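Local coordinates for protein Uly1 (Catenovulum maritimum, PDB 7DRQ) that probably cleaves ulvan, a marine algal polysaccharide, by the eliminating chemistry of a family 24 polysaccharide lyase, and binds calcium ions, at residues N109-A114 and L124-H129; Y203-T208 and F215-Q220; D146-S151 and G196-L201. One frame throughout, in Å; residues are numbered along the deposited sequence.

How the contacts relate
All three contacts are buried, at different depths: the centres of contacts 1 and 2 lie about 9 and 8 Å from the centre of the chain, that of contact 3 about 17 Å. Contacts 1 and 2 each join two strands of an antiparallel hairpin in sheets that follow each other in the chain, probably neighbouring blades of a propeller, and the hairpins pack together through Leu125, Phe206 and Leu216. Contact 3 ties the loop entering strand 150-152, next to strand 122-126, to the short helix leading into strand 201-208. Backbone bonds dominate the first two, with an amide-carboxylate pair ending contact 1 and aromatic rings lining contact 2; contact 3 rests on aromatic and aliphatic packing.

Contact 1 of 3, residues N109-A114 and L124-H129; sequences NTIAVA and LLYDMH
Leu124 fills the hollow beside Val113 and Ile111: its CD2 lies 3.8 Å from Val113 CB and, more loosely, 4.2 Å from Ile111 CG2, the three side chains running side by side on one face of the sheet. A chi1 of -63° sets Leu124 CG anti to the carbonyl carbon, and from there one methyl branch, CD2, returns toward Val113. The bump of Ile111 CG1 settles 3.7 Å from Tyr126 CB, while the phenol ring leads away, its hydroxyl bonded to Ser151. On the other face, the small Ala112 sits level with Leu125, and both turn toward Pro204 and Phe206 of the next hairpin. Strands 111-115 and 122-126 form this antiparallel beta hairpin, part of a three-stranded sheet with strand 150-152, consistent with the beta-propeller fold of BNR-repeat proteins. Ala112 and Leu125 form a hydrogen-bonded pair, Ala112 N giving 2.8 Å to Leu125 O and Leu125 N returning 3.0 Å to Ala112 O. Beyond them the strands part into loops, and Asp127 N meets Thr110 O at 3.2 Å from above the carbonyl plane. A water spans Thr110 O and Met128 N. At this end Asn109 reaches across, its ND2 bonding Asp127 OD1 at 2.9 Å; the donor lies above the carboxylate plane, although Asp127 OD1 itself lies close to the Asn109 amide plane. The two flat groups are turned 75° apart. His95 also bonds Asp127 OD1, and His93 bonds OD2. The other branch of the amide, Asn109 OD1, lies 3.2 Å from His129 CB.

Contact 2 of 3, residues Y203-T208 and F215-Q220; sequences YPTFFT and FLHMRQ
Strands 201-208 and 214-220 form a beta hairpin, and on one face of it Phe207, Phe215 and His217 make an aromatic cluster. Phe215 CB sits over the face of the Phe207 ring, 3.6 Å from its centroid, a CH-pi contact displaced toward the rim. Phe207 CG lies between the backbone N and the carbonyl carbon (chi1 51°), and the ring it carries lies under Phe215 CB. Beyond CB the two phenyl planes are nearly parallel, 12° apart, but slid so far that they barely overlap. His217 stands at the edge of Phe207, its ND1 3.7 Å from Phe207 CE1, and its CE1 packs 3.3 Å from Thr205 CB, the two side chains pointing the same way. Thr205 O is gripped twice: His217 N and His217 ND1 each donate at 3.0 Å, from opposite faces of the carbonyl plane. The ND1 bond is the more bent, 133° at the hydrogen, and helps to fix the imidazole's rotation. The hairpin opens a four-stranded antiparallel sheet, as expected of a propeller blade, and strand 225-234 lies beyond strand 214-220. Thr205 with His217 and Phe207 with Phe215 are hydrogen-bonded pairs, Phe206 with Leu216 the non-hydrogen-bonded pair between them. On the opposite face, Leu216 CD1 lies over one face of the Phe206 ring, toward the rim, a CH-pi contact 4.0 Å from the centroid. Nearby, the chain of Met218 (a selenomethionine), bent at chi3, brings CE to 3.8 Å from Pro204 CD. At the far end Tyr203 CD2 lies over the guanidinium of Arg219, toward its rim, with the planes oblique; Arg219 NH2 bonds Gly264 O.

Contact 3 of 3, residues D146-S151 and G196-L201; sequences DYFRYS and GQFSRL
Phe148 and Phe198 bring their backbones to 6.2 Å between CA atoms, where the loop ahead of strand 150-152 passes the end of the short helix 195-198. Their rings form an edge-to-face pair: Phe198 CD1 points over the centre of the Phe148 ring, and the centroids are 4.8 Å apart with planes at 53°. Phe148 CG is placed anti to the backbone N (chi1 -180°). Leu201 CD1 touches the same ring obliquely, 3.5 Å from CE1 of Phe148. Tyr147 comes in beside it edge-on, its CD1 3.6 Å from Phe198 O, which lies in the plane of the phenol. The same oxygen also approaches Phe148 CB. Behind the rings, a water lies 3.0 Å from Tyr147 O and from Leu201 O. Along the loop, Arg149 NH2 makes a salt bridge with Asp146 OD2, which also pairs with Lys185 of the calcium site. Phe148 also touches Met128 and Met189 of loops, Leu125 of strand 122-126 and Met218 of strand 214-220, while helix 195-198 leads through Leu201 into strand 201-208.

Contact 1 of 3, residues N109-A114 and L124-H129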
loop_
_atom_site.group_PDB
_atom_site.type_symbol
_atom_site.label_atom_id
_atom_site.label_comp_id
_atom_site.label_asym_id
_atom_site.label_seq_id
_atom_site.Cartn_x
_atom_site.Cartn_y
_atom_site.Cartn_z
ATOM N N ASN A 109 -5.382 7.561 -3.821
ATOM C CA ASN A 109 -6.578 7.553 -2.983
ATOM C C ASN A 109 -7.242 6.187 -2.958
ATOM O O ASN A 109 -8.431 6.046 -3.234
ATOM C CB ASN A 109 -7.549 8.619 -3.474
ATOM C CG ASN A 109 -7.074 10.018 -3.164
ATOM O OD1 ASN A 109 -5.874 10.261 -3.029
ATOM N ND2 ASN A 109 -8.016 10.957 -3.073
ATOM N N THR A 110 -6.467 5.173 -2.607
ATOM C CA THR A 110 -6.936 3.795 -2.621
ATOM C C THR A 110 -7.916 3.525 -1.476
ATOM O O THR A 110 -8.105 4.331 -0.563
ATOM C CB THR A 110 -5.743 2.846 -2.531
ATOM O OG1 THR A 110 -4.985 3.166 -1.346
ATOM C CG2 THR A 110 -4.876 2.992 -3.750
ATOM N N ILE A 111 -8.543 2.352 -1.542
ATOM C CA ILE A 111 -9.419 1.845 -0.491
ATOM C C ILE A 111 -8.716 0.671 0.169
ATOM O O ILE A 111 -8.610 -0.410 -0.426
ATOM C CB ILE A 111 -10.779 1.402 -1.040
ATOM C CG1 ILE A 111 -11.399 2.469 -1.954
ATOM C CG2 ILE A 111 -11.707 1.017 0.125
ATOM C CD1 ILE A 111 -12.339 1.848 -3.018
ATOM N N ALA A 112 -8.274 0.860 1.409
ATOM C CA ALA A 112 -7.648 -0.211 2.170
ATOM C C ALA A 112 -8.699 -0.925 3.009
ATOM O O ALA A 112 -9.637 -0.301 3.510
ATOM C CB ALA A 112 -6.548 0.332 3.082
ATOM N N VAL A 113 -8.546 -2.244 3.144
ATOM C CA VAL A 113 -9.484 -3.054 3.909
ATOM C C VAL A 113 -8.706 -3.924 4.889
ATOM O O VAL A 113 -7.598 -4.386 4.596
ATOM C CB VAL A 113 -10.386 -3.924 2.993
ATOM C CG1 VAL A 113 -9.533 -4.892 2.138
ATOM C CG2 VAL A 113 -11.439 -4.676 3.807
ATOM N N ALA A 114 -9.291 -4.140 6.067
ATOM C CA ALA A 114 -8.771 -5.112 7.017
ATOM C C ALA A 114 -9.914 -5.745 7.797
ATOM O O ALA A 114 -10.966 -5.129 8.003
ATOM C CB ALA A 114 -7.788 -4.479 8.013
ATOM N N LEU A 124 -12.310 -0.011 6.801
ATOM C CA LEU A 124 -12.047 0.579 5.492
ATOM C C LEU A 124 -11.479 1.981 5.660
ATOM O O LEU A 124 -12.024 2.786 6.425
ATOM C CB LEU A 124 -13.325 0.657 4.654
ATOM C CG LEU A 124 -13.962 -0.689 4.317
ATOM C CD1 LEU A 124 -15.390 -0.473 3.870
ATOM C CD2 LEU A 124 -13.144 -1.372 3.216
ATOM N N LEU A 125 -10.422 2.278 4.913
ATOM C CA LEU A 125 -9.843 3.614 4.851
ATOM C C LEU A 125 -9.714 4.003 3.393
ATOM O O LEU A 125 -9.165 3.235 2.599
ATOM C CB LEU A 125 -8.477 3.636 5.529
ATOM C CG LEU A 125 -8.545 3.541 7.051
ATOM C CD1 LEU A 125 -7.184 3.198 7.609
ATOM C CD2 LEU A 125 -9.066 4.840 7.678
ATOM N N TYR A 126 -10.212 5.182 3.016
ATOM C CA TYR A 126 -10.240 5.415 1.579
ATOM C C TYR A 126 -10.171 6.889 1.206
ATOM O O TYR A 126 -10.555 7.776 1.971
ATOM C CB TYR A 126 -11.485 4.798 0.949
ATOM C CG TYR A 126 -12.807 5.002 1.672
ATOM C CD1 TYR A 126 -13.603 6.124 1.416
ATOM C CD2 TYR A 126 -13.305 4.026 2.537
ATOM C CE1 TYR A 126 -14.845 6.278 2.033
ATOM C CE2 TYR A 126 -14.546 4.169 3.159
ATOM C CZ TYR A 126 -15.313 5.294 2.905
ATOM O OH TYR A 126 -16.547 5.430 3.524
ATOM N N ASP A 127 -9.695 7.111 -0.022
ATOM C CA ASP A 127 -9.838 8.374 -0.742
ATOM C C ASP A 127 -9.117 9.512 -0.030
ATOM O O ASP A 127 -9.675 10.591 0.176
ATOM C CB ASP A 127 -11.307 8.722 -0.982
ATOM C CG ASP A 127 -11.496 9.549 -2.243
ATOM O OD1 ASP A 127 -10.577 9.552 -3.093
ATOM O OD2 ASP A 127 -12.551 10.195 -2.395
HETATM N N MSE A 128 -7.868 9.253 0.354
HETATM C CA MSE A 128 -7.043 10.201 1.106
HETATM C C MSE A 128 -5.699 10.470 0.450
HETATM O O MSE A 128 -4.983 9.542 0.074
HETATM C CB MSE A 128 -6.808 9.663 2.513
HETATM C CG MSE A 128 -8.065 9.483 3.315
HETATM SE SE MSE A 128 -7.595 9.084 5.132
HETATM C CE MSE A 128 -7.859 7.139 5.078
ATOM N N HIS A 129 -5.352 11.748 0.306
ATOM C CA HIS A 129 -3.989 12.115 -0.079
ATOM C C HIS A 129 -3.592 13.362 0.715
ATOM O O HIS A 129 -3.557 14.477 0.183
ATOM C CB HIS A 129 -3.850 12.333 -1.586
ATOM C CG HIS A 129 -2.430 12.507 -2.033
ATOM N ND1 HIS A 129 -2.080 12.679 -3.356
ATOM C CD2 HIS A 129 -1.271 12.520 -1.332
ATOM C CE1 HIS A 129 -0.768 12.812 -3.447
ATOM N NE2 HIS A 129 -0.252 12.717 -2.236
HETATM O O HOH W 1 -6.677 6.488 0.631
#

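Contact 2 of 3, residues Y203-T208 and F215-Q220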
loop_
_atom_site.group_PDB
_atom_site.type_symbol
_atom_site.label_atom_id
_atom_site.label_comp_id
_atom_site.label_asym_id
_atom_site.label_seq_id
_atom_site.Cartn_x
_atom_site.Cartn_y
_atom_site.Cartn_z
ATOM N N TYR A 203 -1.758 6.828 2.208
ATOM C CA TYR A 203 -1.330 5.432 2.067
ATOM C C TYR A 203 -1.750 4.535 3.223
ATOM O O TYR A 203 -0.882 4.037 3.955
ATOM C CB TYR A 203 0.187 5.324 1.934
ATOM C CG TYR A 203 0.795 6.046 0.772
ATOM C CD1 TYR A 203 0.457 5.729 -0.537
ATOM C CD2 TYR A 203 1.724 7.046 0.990
ATOM C CE1 TYR A 203 1.042 6.403 -1.600
ATOM C CE2 TYR A 203 2.308 7.718 -0.052
ATOM C CZ TYR A 203 1.970 7.398 -1.339
ATOM O OH TYR A 203 2.576 8.094 -2.359
ATOM N N PRO A 204 -3.045 4.272 3.407
ATOM C CA PRO A 204 -3.468 3.338 4.470
ATOM C C PRO A 204 -3.053 1.912 4.125
ATOM O O PRO A 204 -3.359 1.410 3.041
ATOM C CB PRO A 204 -4.992 3.496 4.494
ATOM C CG PRO A 204 -5.335 3.880 3.060
ATOM C CD PRO A 204 -4.180 4.742 2.587
ATOM N N THR A 205 -2.327 1.271 5.045
ATOM C CA THR A 205 -1.884 -0.110 4.882
ATOM C C THR A 205 -2.001 -0.816 6.223
ATOM O O THR A 205 -1.290 -0.459 7.166
ATOM C CB THR A 205 -0.443 -0.182 4.366
ATOM O OG1 THR A 205 -0.357 0.498 3.110
ATOM C CG2 THR A 205 -0.025 -1.646 4.158
ATOM N N PHE A 206 -2.887 -1.806 6.300
ATOM C CA PHE A 206 -3.065 -2.612 7.495
ATOM C C PHE A 206 -2.119 -3.809 7.489
ATOM O O PHE A 206 -1.703 -4.301 6.437
ATOM C CB PHE A 206 -4.499 -3.143 7.596
ATOM C CG PHE A 206 -5.570 -2.081 7.675
ATOM C CD1 PHE A 206 -5.937 -1.531 8.903
ATOM C CD2 PHE A 206 -6.283 -1.716 6.537
ATOM C CE1 PHE A 206 -6.960 -0.597 8.980
ATOM C CE2 PHE A 206 -7.304 -0.790 6.606
ATOM C CZ PHE A 206 -7.646 -0.223 7.835
ATOM N N PHE A 207 -1.819 -4.309 8.683
ATOM C CA PHE A 207 -1.141 -5.592 8.816
ATOM C C PHE A 207 -1.616 -6.256 10.101
ATOM O O PHE A 207 -2.123 -5.596 11.010
ATOM C CB PHE A 207 0.391 -5.451 8.803
ATOM C CG PHE A 207 0.943 -4.424 9.759
ATOM C CD1 PHE A 207 1.024 -3.083 9.394
ATOM C CD2 PHE A 207 1.414 -4.801 11.018
ATOM C CE1 PHE A 207 1.549 -2.138 10.259
ATOM C CE2 PHE A 207 1.950 -3.860 11.892
ATOM C CZ PHE A 207 2.008 -2.531 11.523
ATOM N N THR A 208 -1.446 -7.577 10.164
ATOM C CA THR A 208 -1.919 -8.377 11.286
ATOM C C THR A 208 -0.790 -9.241 11.829
ATOM O O THR A 208 0.104 -9.661 11.094
ATOM C CB THR A 208 -3.099 -9.287 10.897
ATOM O OG1 THR A 208 -2.742 -10.091 9.762
ATOM C CG2 THR A 208 -4.307 -8.452 10.516
ATOM N N PHE A 215 -3.169 -3.915 12.992
ATOM C CA PHE A 215 -2.454 -2.645 13.041
ATOM C C PHE A 215 -2.673 -1.880 11.745
ATOM O O PHE A 215 -3.039 -2.451 10.714
ATOM C CB PHE A 215 -0.945 -2.830 13.236
ATOM C CG PHE A 215 -0.571 -3.625 14.448
ATOM C CD1 PHE A 215 -0.523 -5.008 14.404
ATOM C CD2 PHE A 215 -0.219 -2.980 15.633
ATOM C CE1 PHE A 215 -0.159 -5.744 15.529
ATOM C CE2 PHE A 215 0.155 -3.706 16.746
ATOM C CZ PHE A 215 0.180 -5.085 16.701
ATOM N N LEU A 216 -2.395 -0.579 11.791
ATOM C CA LEU A 216 -2.478 0.264 10.610
ATOM C C LEU A 216 -1.285 1.206 10.595
ATOM O O LEU A 216 -0.876 1.686 11.650
ATOM C CB LEU A 216 -3.767 1.077 10.598
ATOM C CG LEU A 216 -3.715 2.242 9.615
ATOM C CD1 LEU A 216 -3.994 1.765 8.146
ATOM C CD2 LEU A 216 -4.617 3.357 10.030
ATOM N N HIS A 217 -0.702 1.445 9.421
ATOM C CA HIS A 217 0.243 2.548 9.304
ATOM C C HIS A 217 -0.088 3.420 8.102
ATOM O O HIS A 217 -0.674 2.967 7.118
ATOM C CB HIS A 217 1.721 2.082 9.266
ATOM C CG HIS A 217 2.168 1.465 7.971
ATOM N ND1 HIS A 217 1.586 0.334 7.440
ATOM C CD2 HIS A 217 3.200 1.777 7.152
ATOM C CE1 HIS A 217 2.216 -0.001 6.324
ATOM N NE2 HIS A 217 3.201 0.858 6.130
HETATM N N MSE A 218 0.267 4.701 8.225
HETATM C CA MSE A 218 0.060 5.693 7.181
HETATM C C MSE A 218 1.250 6.641 7.193
HETATM O O MSE A 218 2.023 6.685 8.155
HETATM C CB MSE A 218 -1.254 6.469 7.372
HETATM C CG MSE A 218 -2.508 5.585 7.369
HETATM SE SE MSE A 218 -4.164 6.627 7.334
HETATM C CE MSE A 218 -4.055 7.249 5.503
ATOM N N ARG A 219 1.387 7.404 6.122
ATOM C CA ARG A 219 2.401 8.443 6.046
ATOM C C ARG A 219 1.743 9.764 6.390
ATOM O O ARG A 219 0.624 10.042 5.950
ATOM C CB ARG A 219 3.026 8.508 4.652
ATOM C CG ARG A 219 3.849 7.296 4.303
ATOM C CD ARG A 219 4.544 7.457 2.965
ATOM N NE ARG A 219 4.877 6.154 2.392
ATOM C CZ ARG A 219 5.352 5.977 1.167
ATOM N NH1 ARG A 219 5.560 7.024 0.373
ATOM N NH2 ARG A 219 5.630 4.754 0.740
ATOM N N GLN A 220 2.412 10.555 7.215
ATOM C CA GLN A 220 1.893 11.856 7.599
ATOM C C GLN A 220 2.866 12.937 7.159
ATOM O O GLN A 220 4.079 12.797 7.331
ATOM C CB GLN A 220 1.667 11.959 9.101
ATOM C CG GLN A 220 0.828 13.189 9.467
ATOM C CD GLN A 220 0.440 13.227 10.932
ATOM O OE1 GLN A 220 1.184 12.771 11.795
ATOM N NE2 GLN A 220 -0.736 13.779 11.218
#

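Contact 3 of 3, residues D146-S151 and G196-L201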
loop_
_atom_site.group_PDB
_atom_site.type_symbol
_atom_site.label_atom_id
_atom_site.label_comp_id
_atom_site.label_asym_id
_atom_site.label_seq_id
_atom_site.Cartn_x
_atom_site.Cartn_y
_atom_site.Cartn_z
ATOM N N ASP A 146 -14.152 16.108 6.760
ATOM C CA ASP A 146 -14.115 14.895 5.949
ATOM C C ASP A 146 -12.721 14.641 5.377
ATOM O O ASP A 146 -12.599 13.937 4.367
ATOM C CB ASP A 146 -15.156 14.993 4.824
ATOM C CG ASP A 146 -15.479 13.646 4.204
ATOM O OD1 ASP A 146 -15.579 12.645 4.951
ATOM O OD2 ASP A 146 -15.640 13.586 2.960
ATOM N N TYR A 147 -11.672 15.200 5.992
ATOM C CA TYR A 147 -10.311 15.089 5.468
ATOM C C TYR A 147 -9.676 13.743 5.783
ATOM O O TYR A 147 -8.662 13.388 5.164
ATOM C CB TYR A 147 -9.423 16.201 6.040
ATOM C CG TYR A 147 -9.491 16.259 7.546
ATOM C CD1 TYR A 147 -8.679 15.448 8.329
ATOM C CD2 TYR A 147 -10.385 17.109 8.185
ATOM C CE1 TYR A 147 -8.745 15.494 9.710
ATOM C CE2 TYR A 147 -10.462 17.157 9.558
ATOM C CZ TYR A 147 -9.643 16.347 10.313
ATOM O OH TYR A 147 -9.707 16.387 11.682
ATOM N N PHE A 148 -10.249 13.003 6.734
ATOM C CA PHE A 148 -9.834 11.656 7.096
ATOM C C PHE A 148 -11.080 10.788 6.993
ATOM O O PHE A 148 -12.145 11.179 7.482
ATOM C CB PHE A 148 -9.244 11.612 8.526
ATOM C CG PHE A 148 -8.794 10.245 8.956
ATOM C CD1 PHE A 148 -7.523 9.791 8.636
ATOM C CD2 PHE A 148 -9.646 9.407 9.663
ATOM C CE1 PHE A 148 -7.112 8.523 8.998
ATOM C CE2 PHE A 148 -9.242 8.133 10.043
ATOM C CZ PHE A 148 -7.965 7.689 9.715
ATOM N N ARG A 149 -10.966 9.634 6.333
ATOM C CA ARG A 149 -12.147 8.900 5.869
ATOM C C ARG A 149 -12.065 7.433 6.285
ATOM O O ARG A 149 -11.384 6.630 5.639
ATOM C CB ARG A 149 -12.303 9.049 4.352
ATOM C CG ARG A 149 -12.539 10.502 3.935
ATOM C CD ARG A 149 -12.390 10.756 2.435
ATOM N NE ARG A 149 -12.959 12.066 2.120
ATOM C CZ ARG A 149 -12.766 12.743 0.995
ATOM N NH1 ARG A 149 -11.991 12.253 0.036
ATOM N NH2 ARG A 149 -13.365 13.920 0.835
ATOM N N TYR A 150 -12.790 7.082 7.347
ATOM C CA TYR A 150 -12.740 5.756 7.950
ATOM C C TYR A 150 -14.148 5.190 8.046
ATOM O O TYR A 150 -15.064 5.872 8.523
ATOM C CB TYR A 150 -12.091 5.849 9.342
ATOM C CG TYR A 150 -12.137 4.598 10.188
ATOM C CD1 TYR A 150 -11.765 3.360 9.672
ATOM C CD2 TYR A 150 -12.515 4.669 11.526
ATOM C CE1 TYR A 150 -11.803 2.207 10.465
ATOM C CE2 TYR A 150 -12.542 3.533 12.333
ATOM C CZ TYR A 150 -12.190 2.306 11.796
ATOM O OH TYR A 150 -12.218 1.187 12.597
ATOM N N SER A 151 -14.319 3.944 7.616
ATOM C CA SER A 151 -15.586 3.242 7.768
ATOM C C SER A 151 -15.325 1.918 8.473
ATOM O O SER A 151 -14.272 1.297 8.289
ATOM C CB SER A 151 -16.265 3.005 6.402
ATOM O OG SER A 151 -16.773 4.219 5.870
ATOM N N GLY A 196 -4.738 17.408 14.469
ATOM C CA GLY A 196 -3.302 17.167 14.480
ATOM C C GLY A 196 -2.960 15.724 14.153
ATOM O O GLY A 196 -2.020 15.450 13.399
ATOM N N GLN A 197 -3.745 14.784 14.688
ATOM C CA GLN A 197 -3.450 13.360 14.522
ATOM C C GLN A 197 -3.909 12.823 13.172
ATOM O O GLN A 197 -3.253 11.936 12.610
ATOM C CB GLN A 197 -4.110 12.543 15.647
ATOM C CG GLN A 197 -3.817 11.045 15.577
ATOM C CD GLN A 197 -4.450 10.221 16.692
ATOM O OE1 GLN A 197 -4.328 8.989 16.701
ATOM N NE2 GLN A 197 -5.131 10.882 17.632
ATOM N N PHE A 198 -5.012 13.330 12.626
ATOM C CA PHE A 198 -5.622 12.675 11.474
ATOM C C PHE A 198 -5.550 13.474 10.181
ATOM O O PHE A 198 -6.094 13.026 9.168
ATOM C CB PHE A 198 -7.070 12.316 11.810
ATOM C CG PHE A 198 -7.169 11.250 12.845
ATOM C CD1 PHE A 198 -6.825 9.943 12.534
ATOM C CD2 PHE A 198 -7.540 11.557 14.148
ATOM C CE1 PHE A 198 -6.879 8.958 13.494
ATOM C CE2 PHE A 198 -7.597 10.580 15.111
ATOM C CZ PHE A 198 -7.268 9.284 14.797
ATOM N N SER A 199 -4.882 14.620 10.173
ATOM C CA SER A 199 -4.707 15.381 8.949
ATOM C C SER A 199 -3.376 15.031 8.285
ATOM O O SER A 199 -2.462 14.483 8.912
ATOM C CB SER A 199 -4.768 16.883 9.227
ATOM O OG SER A 199 -3.723 17.242 10.096
ATOM N N ARG A 200 -3.291 15.351 6.992
ATOM C CA ARG A 200 -2.092 15.147 6.181
ATOM C C ARG A 200 -1.672 13.678 6.120
ATOM O O ARG A 200 -0.480 13.363 6.094
ATOM C CB ARG A 200 -0.932 16.019 6.673
ATOM C CG ARG A 200 -1.209 17.508 6.553
ATOM C CD ARG A 200 0.060 18.318 6.821
ATOM N NE ARG A 200 0.006 19.645 6.210
ATOM C CZ ARG A 200 -0.404 20.737 6.848
ATOM N NH1 ARG A 200 -0.799 20.649 8.106
ATOM N NH2 ARG A 200 -0.427 21.914 6.229
ATOM N N LEU A 201 -2.647 12.771 6.062
ATOM C CA LEU A 201 -2.363 11.339 6.024
ATOM C C LEU A 201 -2.575 10.769 4.621
ATOM O O LEU A 201 -3.520 11.148 3.918
ATOM C CB LEU A 201 -3.232 10.589 7.036
ATOM C CG LEU A 201 -3.026 10.909 8.522
ATOM C CD1 LEU A 201 -4.001 10.117 9.376
ATOM C CD2 LEU A 201 -1.595 10.607 8.941
HETATM O O HOH W 2 -6.186 12.542 3.645
#